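ORF10 (Moritella marina, PDB 6RIW) supplies the ketosynthase and chain length factor didomain of a polyunsaturated fatty acid synthase, and probably catalyses acyl-chain condensation through its ketosynthase. Local coordinates at residues H331-P336 with S361-L366. Numbering follows the deposited sequence.
Sequences HATGTP and SVKSNL
Lys363 is extended through its middle torsions and bends only at the last one (chi4 64°), which turns NZ to His331 O, while His331 holds CG anti to its backbone N (chi1 170°), which sets the ring beside its own carbonyl carbon, with ND1 3.8 Å from Lys363 NZ. Loop 331-336, after strand 327-329, carries the HATGT form of the first histidine motif of thiolase-fold ketosynthases; 361-366 runs from the parallel neighbouring strand 358-360 into the short helix 363-366 and opens the KSNxGH motif that ends at His368. By family precedent this is probably the active site: His331 touches Cys196, the likely nucleophile, and Lys363 touches His368, the likely second histidine. Lys363 NZ donates to His331 O at 2.8 Å, tilted 23° from the carbonyl plane. Water 1 bridges the same pair, accepting from Lys363 NZ at 3.0 Å and lying in the ring plane 2.6 Å from His331 ND1, at the imidazole edge. Thr333 runs alongside the lysine, pointing the same way, with its CG2 methyl 3.8 Å from Lys363 CD. An alanine at Lys363 would probably leave His331 O and the bridging water without this donor and open a gap beside the Thr333 methyl. One residue further along, Ala332 O accepts from Ser361 OG at 2.9 Å, in the carbonyl plane and on a lone pair; the same OG accepts a weak capping bond from Lys363 N. The backbone N atoms of His331 and Ala332 both donate to the carboxylate of Glu342. Beyond Thr333 the chain closes an ST turn, Thr335 N donating to Thr333 OG1 at 3.2 Å.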
loop_
_atom_site.group_PDB
_atom_site.type_symbol
_atom_site.label_atom_id
_atom_site.label_comp_id
_atom_site.label_asym_id
_atom_site.label_seq_id
_atom_site.Cartn_x
_atom_site.Cartn_y
_atom_site.Cartn_z
ATOM N N HIS A 331 14.577 0.283 -16.039
ATOM C CA HIS A 331 13.711 -0.593 -15.260
ATOM C C HIS A 331 14.072 -2.065 -15.471
ATOM O O HIS A 331 13.954 -2.868 -14.533
ATOM C CB HIS A 331 12.260 -0.316 -15.641
ATOM C CG HIS A 331 11.294 -1.316 -15.091
ATOM N ND1 HIS A 331 10.983 -1.382 -13.751
ATOM C CD2 HIS A 331 10.578 -2.292 -15.697
ATOM C CE1 HIS A 331 10.114 -2.358 -13.553
ATOM N NE2 HIS A 331 9.851 -2.926 -14.717
ATOM N N ALA A 332 14.548 -2.413 -16.681
ATOM C CA ALA A 332 14.928 -3.757 -17.135
ATOM C C ALA A 332 15.013 -4.838 -16.062
ATOM O O ALA A 332 16.022 -4.945 -15.359
ATOM C CB ALA A 332 16.283 -3.697 -17.843
ATOM N N THR A 333 13.986 -5.678 -15.967
ATOM C CA THR A 333 13.928 -6.708 -14.941
ATOM C C THR A 333 14.473 -8.047 -15.401
ATOM O O THR A 333 14.643 -8.936 -14.565
ATOM C CB THR A 333 12.491 -6.952 -14.505
ATOM O OG1 THR A 333 11.773 -7.485 -15.626
ATOM C CG2 THR A 333 11.838 -5.669 -14.018
ATOM N N GLY A 334 14.700 -8.230 -16.701
ATOM C CA GLY A 334 15.014 -9.535 -17.251
ATOM C C GLY A 334 13.847 -10.220 -17.927
ATOM O O GLY A 334 14.057 -11.222 -18.628
ATOM N N THR A 335 12.624 -9.711 -17.743
ATOM C CA THR A 335 11.475 -10.243 -18.475
ATOM C C THR A 335 11.565 -9.824 -19.939
ATOM O O THR A 335 11.725 -8.631 -20.226
ATOM C CB THR A 335 10.161 -9.756 -17.862
ATOM O OG1 THR A 335 10.126 -10.098 -16.467
ATOM C CG2 THR A 335 8.973 -10.407 -18.556
ATOM N N PRO A 336 11.462 -10.767 -20.890
ATOM C CA PRO A 336 11.665 -10.403 -22.309
ATOM C C PRO A 336 10.707 -9.334 -22.802
ATOM O O PRO A 336 11.144 -8.339 -23.394
ATOM C CB PRO A 336 11.456 -11.740 -23.045
ATOM C CG PRO A 336 11.731 -12.792 -22.025
ATOM C CD PRO A 336 11.248 -12.215 -20.710
ATOM N N SER A 361 21.326 -1.736 -15.538
ATOM C CA SER A 361 20.308 -2.222 -14.600
ATOM C C SER A 361 20.933 -2.919 -13.400
ATOM O O SER A 361 21.536 -3.988 -13.540
ATOM C CB SER A 361 19.340 -3.181 -15.280
ATOM O OG SER A 361 18.312 -3.525 -14.361
ATOM N N VAL A 362 20.739 -2.334 -12.216
ATOM C CA VAL A 362 21.158 -2.948 -10.962
ATOM C C VAL A 362 20.274 -4.128 -10.568
ATOM O O VAL A 362 20.588 -4.846 -9.610
ATOM C CB VAL A 362 21.163 -1.864 -9.861
ATOM C CG1 VAL A 362 19.729 -1.532 -9.433
ATOM C CG2 VAL A 362 22.002 -2.287 -8.655
ATOM N N LYS A 363 19.166 -4.360 -11.276
ATOM C CA LYS A 363 18.428 -5.592 -11.032
ATOM C C LYS A 363 19.266 -6.823 -11.361
ATOM O O LYS A 363 19.012 -7.911 -10.818
ATOM C CB LYS A 363 17.117 -5.579 -11.831
ATOM C CG LYS A 363 16.178 -4.434 -11.387
ATOM C CD LYS A 363 14.786 -4.615 -11.933
ATOM C CE LYS A 363 13.801 -3.569 -11.381
ATOM N NZ LYS A 363 14.163 -2.196 -11.783
ATOM N N SER A 364 20.277 -6.666 -12.219
ATOM C CA SER A 364 21.163 -7.787 -12.527
ATOM C C SER A 364 21.894 -8.266 -11.278
ATOM O O SER A 364 22.049 -9.478 -11.073
ATOM C CB SER A 364 22.161 -7.394 -13.629
ATOM O OG SER A 364 23.054 -6.355 -13.224
ATOM N N ASN A 365 22.334 -7.328 -10.416
ATOM C CA ASN A 365 23.078 -7.702 -9.213
ATOM C C ASN A 365 22.166 -8.186 -8.100
ATOM O O ASN A 365 22.554 -9.074 -7.331
ATOM C CB ASN A 365 23.889 -6.529 -8.650
ATOM C CG ASN A 365 24.745 -5.840 -9.678
ATOM O OD1 ASN A 365 24.244 -5.080 -10.505
ATOM N ND2 ASN A 365 26.056 -6.038 -9.585
ATOM N N LEU A 366 20.977 -7.568 -7.958
ATOM C CA LEU A 366 20.191 -7.687 -6.735
ATOM C C LEU A 366 18.890 -8.449 -6.884
ATOM O O LEU A 366 18.309 -8.841 -5.863
ATOM C CB LEU A 366 19.825 -6.298 -6.187
ATOM C CG LEU A 366 20.940 -5.318 -5.907
ATOM C CD1 LEU A 366 20.360 -4.027 -5.359
ATOM C CD2 LEU A 366 21.886 -5.949 -4.932
HETATM O O HOH W 1 11.551 -0.947 -11.206
#